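Local coordinates for glutamate ABC superfamily ATP binding cassette transporter, binding protein (Enterococcus faecium DO, PDB 5EYF) that binds glutamate in the cleft between its two lobes, probably to deliver it to an ABC transporter for uptake into the cell, at residues Asp80-Ile88 and Asn197-Asn205; Phe103-Val111 and Ala170-Ile181. One frame throughout, in Å; residues are numbered along the deposited sequence. Where two conformers were deposited one is given.

Contact 1. Residues Asp80-Ile88 and Asn197-Asn205; sequences DAIIATMTI and NEPYGIAIN. With MG (magnesium ion), chain D; GLU (glutamic acid), chain E.
The phenol ring of Tyr-200 carries the backbone of Thr-85 on one face: CA of Thr-85 stands 3.7 Å from the ring centroid, 14° off the normal, a CH-pi contact, and Met-86 N lies over the rim of the same face. Thr-87 OG1 sits at the ring edge, near its plane. A flat ring suits this place because Thr-85, with its left-handed backbone, can lay its CA-H on the face; the hydroxyl hydrogen-bonds Asp-174 OD2. Thr-87 OG1, beside its own backbone N (chi1 -60°), donates to the anti lone pair of Glu-198 OE1 at 2.7 Å and accepts from the bound glutamate's amino group; threonine can do both. That group also donates to Thr-85 O, while Thr-85 OG1 donates to the ligand's OE1 and Thr-87 N, nearly straight (174°), to its O at 2.9 Å. Gly-201 N donates to Met-86 O and Ile-88 N to Pro-199 O, bridging Thr-87 and Tyr-200; farther along, Ile-82 and Ala-203 form an antiparallel hydrogen-bonded pair, two out of register. Between them a water joins Ala-84 N, Met-86 N and Gly-201 O. Asn-197 OD1 binds magnesium at 2.1 Å, with four waters and Asn-197 of the second subunit. Such is the amino-acid pocket of family 3 solute-binding proteins.

Contact 2. Residues Phe103-Val111 and Ala170-Ile181; sequences FDAGQALLV and AMTTDNAILLGI. With GLU (glutamic acid), chain E.
Strands 107-111 and 170-172 run antiparallel, and helix 175-181 leaves the second of them to pack against the first, a strand-to-helix turn within the alpha/beta fold of a periplasmic-binding-protein lobe. The backbone bonds come first: Leu-110 and Met-171 form a two-bond pair, and Ala-108 N donates to Thr-173 O at 3.0 Å. Beyond the corner at Thr-173, Asn-175 N donates to Gly-106 O at 2.8 Å.

Polar side chains reinforce this frame. Thr-172 OG1 lies anti to its own N (chi1 -168°), from where it donates to Ala-108 O and accepts from Gln-107 NE2 at 2.9 Å, almost in the plane of that amide. Gln-107 suits its place because its long, extended chain lets the amide also bind Ser-137 and Asn-140. Asp-174, at the N-cap position, makes no capping bond; OD2 instead takes the ligand's ammonium.

Apolar contacts fill the space between strand and helix. Leu-178 spreads its two methyls, CD1 against the carbonyl of Ala-108, 3.5 Å from its O, and CD2 to 3.8 Å from Leu-110 CB; small Ala-108 lets the helix come close. Ala-176 CB rests 3.7 Å from Phe-103 CE2.

Asn-175 OD1 receives Gly-106 N at 3.1 Å from well above its carbonyl plane, and ND2 donates to a water held by Asp-104 O.

Overall arrangement
Centred about 17 Å apart, the two contacts meet through neighbouring strands 198-205 and 103-112 of one mixed sheet. Contact 2 is nested along the chain inside the loop closed by contact 1: the order is 80-88, 103-111, 170-181, 197-205. Tyr-200 is the residue that joins them, and its backbone N, 2.8 Å from Phe-103 O in a probable hydrogen bond, ties the two strands together. Both contacts supply partners to the ligand's amino group. This shared hold is consistent with the closed, ligand-bound form of a two-lobed binding protein, in which strands 103-112 and 198-205 probably serve as the connections between the lobes, as in this family.

Contact 1. Residues Asp80-Ile88 and Asn197-Asn205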
loop_
_atom_site.group_PDB
_atom_site.type_symbol
_atom_site.label_atom_id
_atom_site.label_comp_id
_atom_site.label_asym_id
_atom_site.label_seq_id
_atom_site.Cartn_x
_atom_site.Cartn_y
_atom_site.Cartn_z
ATOM N N ASP B 80 -19.932 14.818 7.280
ATOM C CA ASP B 80 -20.071 14.536 5.854
ATOM C C ASP B 80 -19.076 13.490 5.377
ATOM O O ASP B 80 -19.316 12.808 4.368
ATOM C CB ASP B 80 -19.867 15.824 5.032
ATOM C CG ASP B 80 -20.872 16.914 5.390
ATOM O OD1 ASP B 80 -22.049 16.581 5.723
ATOM O OD2 ASP B 80 -20.460 18.106 5.347
ATOM N N ALA B 81 -17.941 13.385 6.054
ATOM C CA ALA B 81 -16.893 12.467 5.624
ATOM C C ALA B 81 -16.016 12.159 6.823
ATOM O O ALA B 81 -15.863 13.005 7.722
ATOM C CB ALA B 81 -16.053 13.084 4.480
ATOM N N ILE B 82 -15.440 10.945 6.825
ATOM C CA ILE B 82 -14.432 10.540 7.800
ATOM C C ILE B 82 -13.066 10.635 7.153
ATOM O O ILE B 82 -12.814 9.985 6.128
ATOM C CB ILE B 82 -14.631 9.103 8.295
ATOM C CG1 ILE B 82 -16.004 8.872 8.914
ATOM C CG2 ILE B 82 -13.530 8.763 9.290
ATOM C CD1 ILE B 82 -16.301 7.347 9.065
ATOM N N ILE B 83 -12.174 11.435 7.725
ATOM C CA ILE B 83 -10.764 11.364 7.349
ATOM C C ILE B 83 -9.996 11.208 8.660
ATOM O O ILE B 83 -9.727 12.178 9.376
ATOM C CB ILE B 83 -10.294 12.553 6.481
ATOM C CG1 ILE B 83 -8.899 12.260 5.920
ATOM C CG2 ILE B 83 -10.377 13.929 7.158
ATOM C CD1 ILE B 83 -8.492 13.302 4.867
ATOM N N ALA B 84 -9.672 9.968 9.002
ATOM C CA ALA B 84 -9.278 9.654 10.374
ATOM C C ALA B 84 -8.544 8.322 10.369
ATOM O O ALA B 84 -9.065 7.331 10.879
ATOM C CB ALA B 84 -10.505 9.595 11.321
ATOM N N THR B 85 -7.364 8.292 9.741
ATOM C CA THR B 85 -6.485 7.104 9.652
ATOM C C THR B 85 -7.278 5.823 9.403
ATOM O O THR B 85 -7.065 4.796 10.049
ATOM C CB THR B 85 -5.601 6.956 10.910
ATOM O OG1 THR B 85 -6.407 6.748 12.097
ATOM C CG2 THR B 85 -4.754 8.205 11.104
HETATM N N MSE B 86 -8.188 5.876 8.437
HETATM C CA MSE B 86 -9.150 4.785 8.251
HETATM C C MSE B 86 -8.828 3.880 7.078
HETATM O O MSE B 86 -8.876 4.313 5.931
HETATM C CB MSE B 86 -10.546 5.347 8.046
HETATM C CG MSE B 86 -11.624 4.257 8.134
HETATM SE SE MSE B 86 -13.345 5.169 8.136
HETATM C CE MSE B 86 -14.504 3.623 8.112
ATOM N N THR B 87 -8.519 2.623 7.363
ATOM C CA THR B 87 -8.163 1.697 6.299
ATOM C C THR B 87 -9.389 1.279 5.497
ATOM O O THR B 87 -10.474 1.018 6.056
ATOM C CB THR B 87 -7.497 0.459 6.919
ATOM O OG1 THR B 87 -6.331 0.888 7.623
ATOM C CG2 THR B 87 -7.107 -0.575 5.855
ATOM N N ILE B 88 -9.200 1.192 4.183
ATOM C CA ILE B 88 -10.198 0.647 3.270
ATOM C C ILE B 88 -10.218 -0.866 3.409
ATOM O O ILE B 88 -9.196 -1.537 3.189
ATOM C CB ILE B 88 -9.876 1.048 1.818
ATOM C CG1 ILE B 88 -9.861 2.570 1.694
ATOM C CG2 ILE B 88 -10.917 0.478 0.866
ATOM C CD1 ILE B 88 -9.520 3.037 0.319
ATOM N N ASN B 197 -0.956 -4.307 4.973
ATOM C CA ASN B 197 -1.116 -3.042 4.262
ATOM C C ASN B 197 -2.350 -2.339 4.802
ATOM O O ASN B 197 -3.390 -2.970 4.981
ATOM C CB ASN B 197 -1.249 -3.286 2.762
ATOM C CG ASN B 197 0.001 -3.873 2.192
ATOM O OD1 ASN B 197 1.108 -3.526 2.619
ATOM N ND2 ASN B 197 -0.154 -4.783 1.254
ATOM N N GLU B 198 -2.233 -1.038 5.076
ATOM C CA GLU B 198 -3.340 -0.246 5.624
ATOM C C GLU B 198 -3.504 0.985 4.752
ATOM O O GLU B 198 -3.051 2.073 5.118
ATOM C CB GLU B 198 -3.080 0.159 7.080
ATOM C CG GLU B 198 -2.821 -1.009 8.049
ATOM C CD GLU B 198 -4.031 -1.862 8.355
ATOM O OE1 GLU B 198 -5.166 -1.372 8.377
ATOM O OE2 GLU B 198 -3.859 -3.070 8.609
ATOM N N PRO B 199 -4.129 0.845 3.584
ATOM C CA PRO B 199 -4.374 2.028 2.731
ATOM C C PRO B 199 -5.504 2.876 3.301
ATOM O O PRO B 199 -6.614 2.378 3.514
ATOM C CB PRO B 199 -4.765 1.422 1.379
ATOM C CG PRO B 199 -5.315 0.061 1.747
ATOM C CD PRO B 199 -4.567 -0.414 2.948
ATOM N N TYR B 200 -5.232 4.152 3.563
ATOM C CA TYR B 200 -6.273 5.008 4.122
ATOM C C TYR B 200 -7.150 5.591 3.023
ATOM O O TYR B 200 -6.653 6.044 1.981
ATOM C CB TYR B 200 -5.664 6.180 4.883
ATOM C CG TYR B 200 -4.845 5.859 6.101
ATOM C CD1 TYR B 200 -4.831 4.581 6.662
ATOM C CD2 TYR B 200 -4.122 6.868 6.727
ATOM C CE1 TYR B 200 -4.079 4.326 7.798
ATOM C CE2 TYR B 200 -3.380 6.629 7.856
ATOM C CZ TYR B 200 -3.355 5.355 8.388
ATOM O OH TYR B 200 -2.607 5.139 9.543
ATOM N N GLY B 201 -8.457 5.615 3.288
ATOM C CA GLY B 201 -9.404 6.289 2.426
ATOM C C GLY B 201 -10.274 7.235 3.229
ATOM O O GLY B 201 -10.326 7.179 4.462
ATOM N N ILE B 202 -10.928 8.143 2.507
ATOM C CA ILE B 202 -11.941 9.019 3.095
ATOM C C ILE B 202 -13.278 8.313 2.998
ATOM O O ILE B 202 -13.705 7.938 1.905
ATOM C CB ILE B 202 -11.975 10.378 2.380
ATOM C CG1 ILE B 202 -10.632 11.074 2.578
ATOM C CG2 ILE B 202 -13.181 11.263 2.865
ATOM C CD1 ILE B 202 -10.444 12.285 1.604
ATOM N N ALA B 203 -13.963 8.138 4.138
ATOM C CA ALA B 203 -15.228 7.435 4.121
ATOM C C ALA B 203 -16.383 8.416 3.994
ATOM O O ALA B 203 -16.423 9.441 4.679
ATOM C CB ALA B 203 -15.387 6.590 5.382
ATOM N N ILE B 204 -17.335 8.064 3.136
ATOM C CA ILE B 204 -18.522 8.858 2.858
ATOM C C ILE B 204 -19.738 7.938 2.968
ATOM O O ILE B 204 -19.667 6.749 2.627
ATOM C CB ILE B 204 -18.393 9.534 1.475
ATOM C CG1 ILE B 204 -17.197 10.516 1.500
ATOM C CG2 ILE B 204 -19.706 10.194 1.007
ATOM C CD1 ILE B 204 -16.858 11.144 0.184
ATOM N N ASN B 205 -20.837 8.446 3.521
ATOM C CA ASN B 205 -21.996 7.572 3.671
ATOM C C ASN B 205 -22.481 7.095 2.304
ATOM O O ASN B 205 -22.270 7.753 1.278
ATOM C CB ASN B 205 -23.135 8.302 4.397
ATOM C CG ASN B 205 -24.171 7.362 4.965
ATOM O OD1 ASN B 205 -23.924 6.161 5.108
ATOM N ND2 ASN B 205 -25.340 7.895 5.287
HETATM MG MG MG D . 2.533 -2.000 2.478
HETATM N N GLU E . -5.937 2.266 10.078
HETATM C CA GLU E . -6.435 1.256 11.025
HETATM C C GLU E . -7.953 1.163 10.951
HETATM O O GLU E . -8.603 1.899 10.197
HETATM C CB GLU E . -5.983 1.553 12.468
HETATM C CG GLU E . -6.162 3.004 12.915
HETATM C CD GLU E . -7.608 3.409 13.184
HETATM O OE1 GLU E . -7.904 4.598 13.025
HETATM O OE2 GLU E . -8.432 2.580 13.634
HETATM O OXT GLU E . -8.572 0.325 11.637
HETATM O O HOH W 1 -21.469 11.171 3.939
HETATM O O HOH W 2 -9.087 8.165 6.787
HETATM O O HOH W 3 1.072 -0.585 2.675
HETATM O O HOH W 4 2.683 -2.112 4.559
HETATM O O HOH W 5 4.218 -3.213 2.299
HETATM O O HOH W 6 2.344 -2.122 0.386
#

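Contact 2. Residues Phe103-Val111 and Ala170-Ile181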
loop_
_atom_site.group_PDB
_atom_site.type_symbol
_atom_site.label_atom_id
_atom_site.label_comp_id
_atom_site.label_asym_id
_atom_site.label_seq_id
_atom_site.Cartn_x
_atom_site.Cartn_y
_atom_site.Cartn_z
ATOM N N PHE B 103 -3.142 7.639 1.684
ATOM C CA PHE B 103 -1.966 7.356 2.500
ATOM C C PHE B 103 -1.801 5.838 2.554
ATOM O O PHE B 103 -2.788 5.119 2.687
ATOM C CB PHE B 103 -2.111 7.926 3.934
ATOM C CG PHE B 103 -0.831 7.871 4.745
ATOM C CD1 PHE B 103 0.068 8.928 4.729
ATOM C CD2 PHE B 103 -0.508 6.735 5.497
ATOM C CE1 PHE B 103 1.263 8.873 5.445
ATOM C CE2 PHE B 103 0.676 6.687 6.242
ATOM C CZ PHE B 103 1.568 7.751 6.210
ATOM N N ASP B 104 -0.556 5.373 2.519
ATOM C CA ASP B 104 -0.239 3.950 2.470
ATOM C C ASP B 104 0.471 3.512 3.759
ATOM O O ASP B 104 1.694 3.547 3.843
ATOM C CB ASP B 104 0.633 3.727 1.222
ATOM C CG ASP B 104 0.676 2.301 0.770
ATOM O OD1 ASP B 104 -0.004 1.472 1.394
ATOM O OD2 ASP B 104 1.377 2.030 -0.249
ATOM N N ALA B 105 -0.304 3.116 4.770
ATOM C CA ALA B 105 0.261 2.694 6.050
ATOM C C ALA B 105 0.396 1.170 6.101
ATOM O O ALA B 105 0.106 0.457 5.138
ATOM C CB ALA B 105 -0.584 3.237 7.220
ATOM N N GLY B 106 0.830 0.660 7.250
ATOM C CA GLY B 106 0.859 -0.779 7.474
ATOM C C GLY B 106 1.017 -1.042 8.945
ATOM O O GLY B 106 1.662 -0.268 9.644
ATOM N N GLN B 107 0.428 -2.133 9.422
ATOM C CA GLN B 107 0.488 -2.389 10.859
ATOM C C GLN B 107 1.895 -2.771 11.299
ATOM O O GLN B 107 2.617 -3.468 10.589
ATOM C CB GLN B 107 -0.509 -3.472 11.249
ATOM C CG GLN B 107 -0.702 -3.558 12.766
ATOM C CD GLN B 107 -1.914 -4.375 13.134
ATOM O OE1 GLN B 107 -2.822 -4.514 12.335
ATOM N NE2 GLN B 107 -1.916 -4.950 14.330
ATOM N N ALA B 108 2.276 -2.334 12.497
ATOM C CA ALA B 108 3.639 -2.524 12.984
ATOM C C ALA B 108 3.628 -2.691 14.493
ATOM O O ALA B 108 2.578 -2.641 15.138
ATOM C CB ALA B 108 4.567 -1.354 12.605
ATOM N N LEU B 109 4.822 -2.902 15.043
ATOM C CA LEU B 109 5.033 -3.128 16.469
ATOM C C LEU B 109 5.933 -2.059 17.052
ATOM O O LEU B 109 6.957 -1.717 16.466
ATOM C CB LEU B 109 5.719 -4.453 16.746
ATOM C CG LEU B 109 5.010 -5.734 16.340
ATOM C CD1 LEU B 109 5.825 -6.958 16.767
ATOM C CD2 LEU B 109 3.595 -5.802 16.906
ATOM N N LEU B 110 5.583 -1.590 18.247
ATOM C CA LEU B 110 6.425 -0.701 19.034
ATOM C C LEU B 110 6.820 -1.428 20.316
ATOM O O LEU B 110 5.956 -1.990 20.996
ATOM C CB LEU B 110 5.657 0.589 19.371
ATOM C CG LEU B 110 6.384 1.700 20.138
ATOM C CD1 LEU B 110 7.184 2.516 19.154
ATOM C CD2 LEU B 110 5.413 2.600 20.923
ATOM N N VAL B 111 8.121 -1.443 20.623
ATOM C CA VAL B 111 8.656 -2.097 21.813
ATOM C C VAL B 111 9.665 -1.164 22.468
ATOM O O VAL B 111 10.157 -0.217 21.854
ATOM C CB VAL B 111 9.325 -3.464 21.473
ATOM C CG1 VAL B 111 8.316 -4.427 20.849
ATOM C CG2 VAL B 111 10.497 -3.269 20.530
ATOM N N ALA B 170 4.524 -5.386 23.747
ATOM C CA ALA B 170 4.579 -4.670 22.481
ATOM C C ALA B 170 3.258 -3.957 22.283
ATOM O O ALA B 170 2.226 -4.409 22.778
ATOM C CB ALA B 170 4.842 -5.617 21.286
HETATM N N MSE B 171 3.313 -2.805 21.618
HETATM C CA MSE B 171 2.105 -2.097 21.227
HETATM C C MSE B 171 1.972 -2.188 19.715
HETATM O O MSE B 171 2.973 -2.120 19.012
HETATM C CB MSE B 171 2.145 -0.638 21.694
HETATM C CG MSE B 171 1.032 0.209 21.131
HETATM SE SE MSE B 171 1.170 1.986 21.884
HETATM C CE MSE B 171 -0.353 2.745 20.863
ATOM N N THR B 172 0.744 -2.323 19.228
ATOM C CA THR B 172 0.516 -2.402 17.790
ATOM C C THR B 172 -0.580 -1.451 17.330
ATOM O O THR B 172 -1.591 -1.253 18.017
ATOM C CB THR B 172 0.203 -3.860 17.382
ATOM O OG1 THR B 172 0.269 -3.955 15.954
ATOM C CG2 THR B 172 -1.165 -4.332 17.848
ATOM N N THR B 173 -0.323 -0.818 16.179
ATOM C CA THR B 173 -1.294 -0.069 15.390
ATOM C C THR B 173 -0.515 0.321 14.141
ATOM O O THR B 173 0.519 -0.301 13.856
ATOM C CB THR B 173 -1.909 1.139 16.141
ATOM O OG1 THR B 173 -2.845 1.822 15.283
ATOM C CG2 THR B 173 -0.858 2.155 16.596
ATOM N N ASP B 174 -0.999 1.282 13.369
ATOM C CA ASP B 174 -0.357 1.562 12.097
ATOM C C ASP B 174 1.021 2.166 12.331
ATOM O O ASP B 174 1.216 2.962 13.254
ATOM C CB ASP B 174 -1.189 2.535 11.268
ATOM C CG ASP B 174 -2.558 1.992 10.862
ATOM O OD1 ASP B 174 -2.778 0.760 10.965
ATOM O OD2 ASP B 174 -3.432 2.833 10.451
ATOM N N ASN B 175 1.967 1.825 11.455
ATOM C CA ASN B 175 3.323 2.344 11.584
ATOM C C ASN B 175 3.367 3.864 11.710
ATOM O O ASN B 175 4.070 4.392 12.582
ATOM C CB ASN B 175 4.190 1.881 10.411
ATOM C CG ASN B 175 3.639 2.255 9.025
ATOM O OD1 ASN B 175 2.494 2.695 8.817
ATOM N ND2 ASN B 175 4.493 2.058 8.059
ATOM N N ALA B 176 2.595 4.582 10.887
ATOM C CA ALA B 176 2.648 6.047 10.899
ATOM C C ALA B 176 2.136 6.611 12.212
ATOM O O ALA B 176 2.568 7.692 12.634
ATOM C CB ALA B 176 1.832 6.642 9.752
ATOM N N ILE B 177 1.197 5.908 12.845
ATOM C CA ILE B 177 0.690 6.329 14.142
ATOM C C ILE B 177 1.725 6.065 15.221
ATOM O O ILE B 177 1.973 6.922 16.078
ATOM C CB ILE B 177 -0.636 5.622 14.446
ATOM C CG1 ILE B 177 -1.676 6.013 13.376
ATOM C CG2 ILE B 177 -1.104 5.949 15.879
ATOM C CD1 ILE B 177 -2.979 5.247 13.450
ATOM N N LEU B 178 2.370 4.891 15.169
ATOM C CA LEU B 178 3.406 4.560 16.144
ATOM C C LEU B 178 4.574 5.520 16.038
ATOM O O LEU B 178 5.202 5.845 17.049
ATOM C CB LEU B 178 3.899 3.134 15.932
ATOM C CG LEU B 178 2.907 2.056 16.329
ATOM C CD1 LEU B 178 3.468 0.690 15.967
ATOM C CD2 LEU B 178 2.596 2.137 17.799
ATOM N N LEU B 179 4.897 5.962 14.819
ATOM C CA LEU B 179 5.911 7.001 14.665
ATOM C C LEU B 179 5.541 8.252 15.443
ATOM O O LEU B 179 6.404 8.868 16.071
ATOM C CB LEU B 179 6.111 7.340 13.190
ATOM C CG LEU B 179 7.053 6.434 12.393
ATOM C CD1 LEU B 179 7.170 6.953 10.975
ATOM C CD2 LEU B 179 8.419 6.341 13.045
ATOM N N GLY B 180 4.268 8.664 15.381
ATOM C CA GLY B 180 3.828 9.813 16.156
ATOM C C GLY B 180 4.066 9.633 17.636
ATOM O O GLY B 180 4.250 10.614 18.369
ATOM N N ILE B 181 4.102 8.386 18.087
ATOM C CA ILE B 181 4.384 8.070 19.480
ATOM C C ILE B 181 5.881 7.911 19.730
ATOM O O ILE B 181 6.386 8.320 20.775
ATOM C CB ILE B 181 3.603 6.804 19.882
ATOM C CG1 ILE B 181 2.105 7.007 19.661
ATOM C CG2 ILE B 181 3.924 6.427 21.331
ATOM C CD1 ILE B 181 1.308 5.718 19.622
HETATM N N GLU E . -5.937 2.266 10.078
HETATM C CA GLU E . -6.435 1.256 11.025
HETATM C C GLU E . -7.953 1.163 10.951
HETATM O O GLU E . -8.603 1.899 10.197
HETATM C CB GLU E . -5.983 1.553 12.468
HETATM C CG GLU E . -6.162 3.004 12.915
HETATM C CD GLU E . -7.608 3.409 13.184
HETATM O OE1 GLU E . -7.904 4.598 13.025
HETATM O OE2 GLU E . -8.432 2.580 13.634
HETATM O OXT GLU E . -8.572 0.325 11.637
HETATM O O HOH W 7 3.956 3.331 5.381
#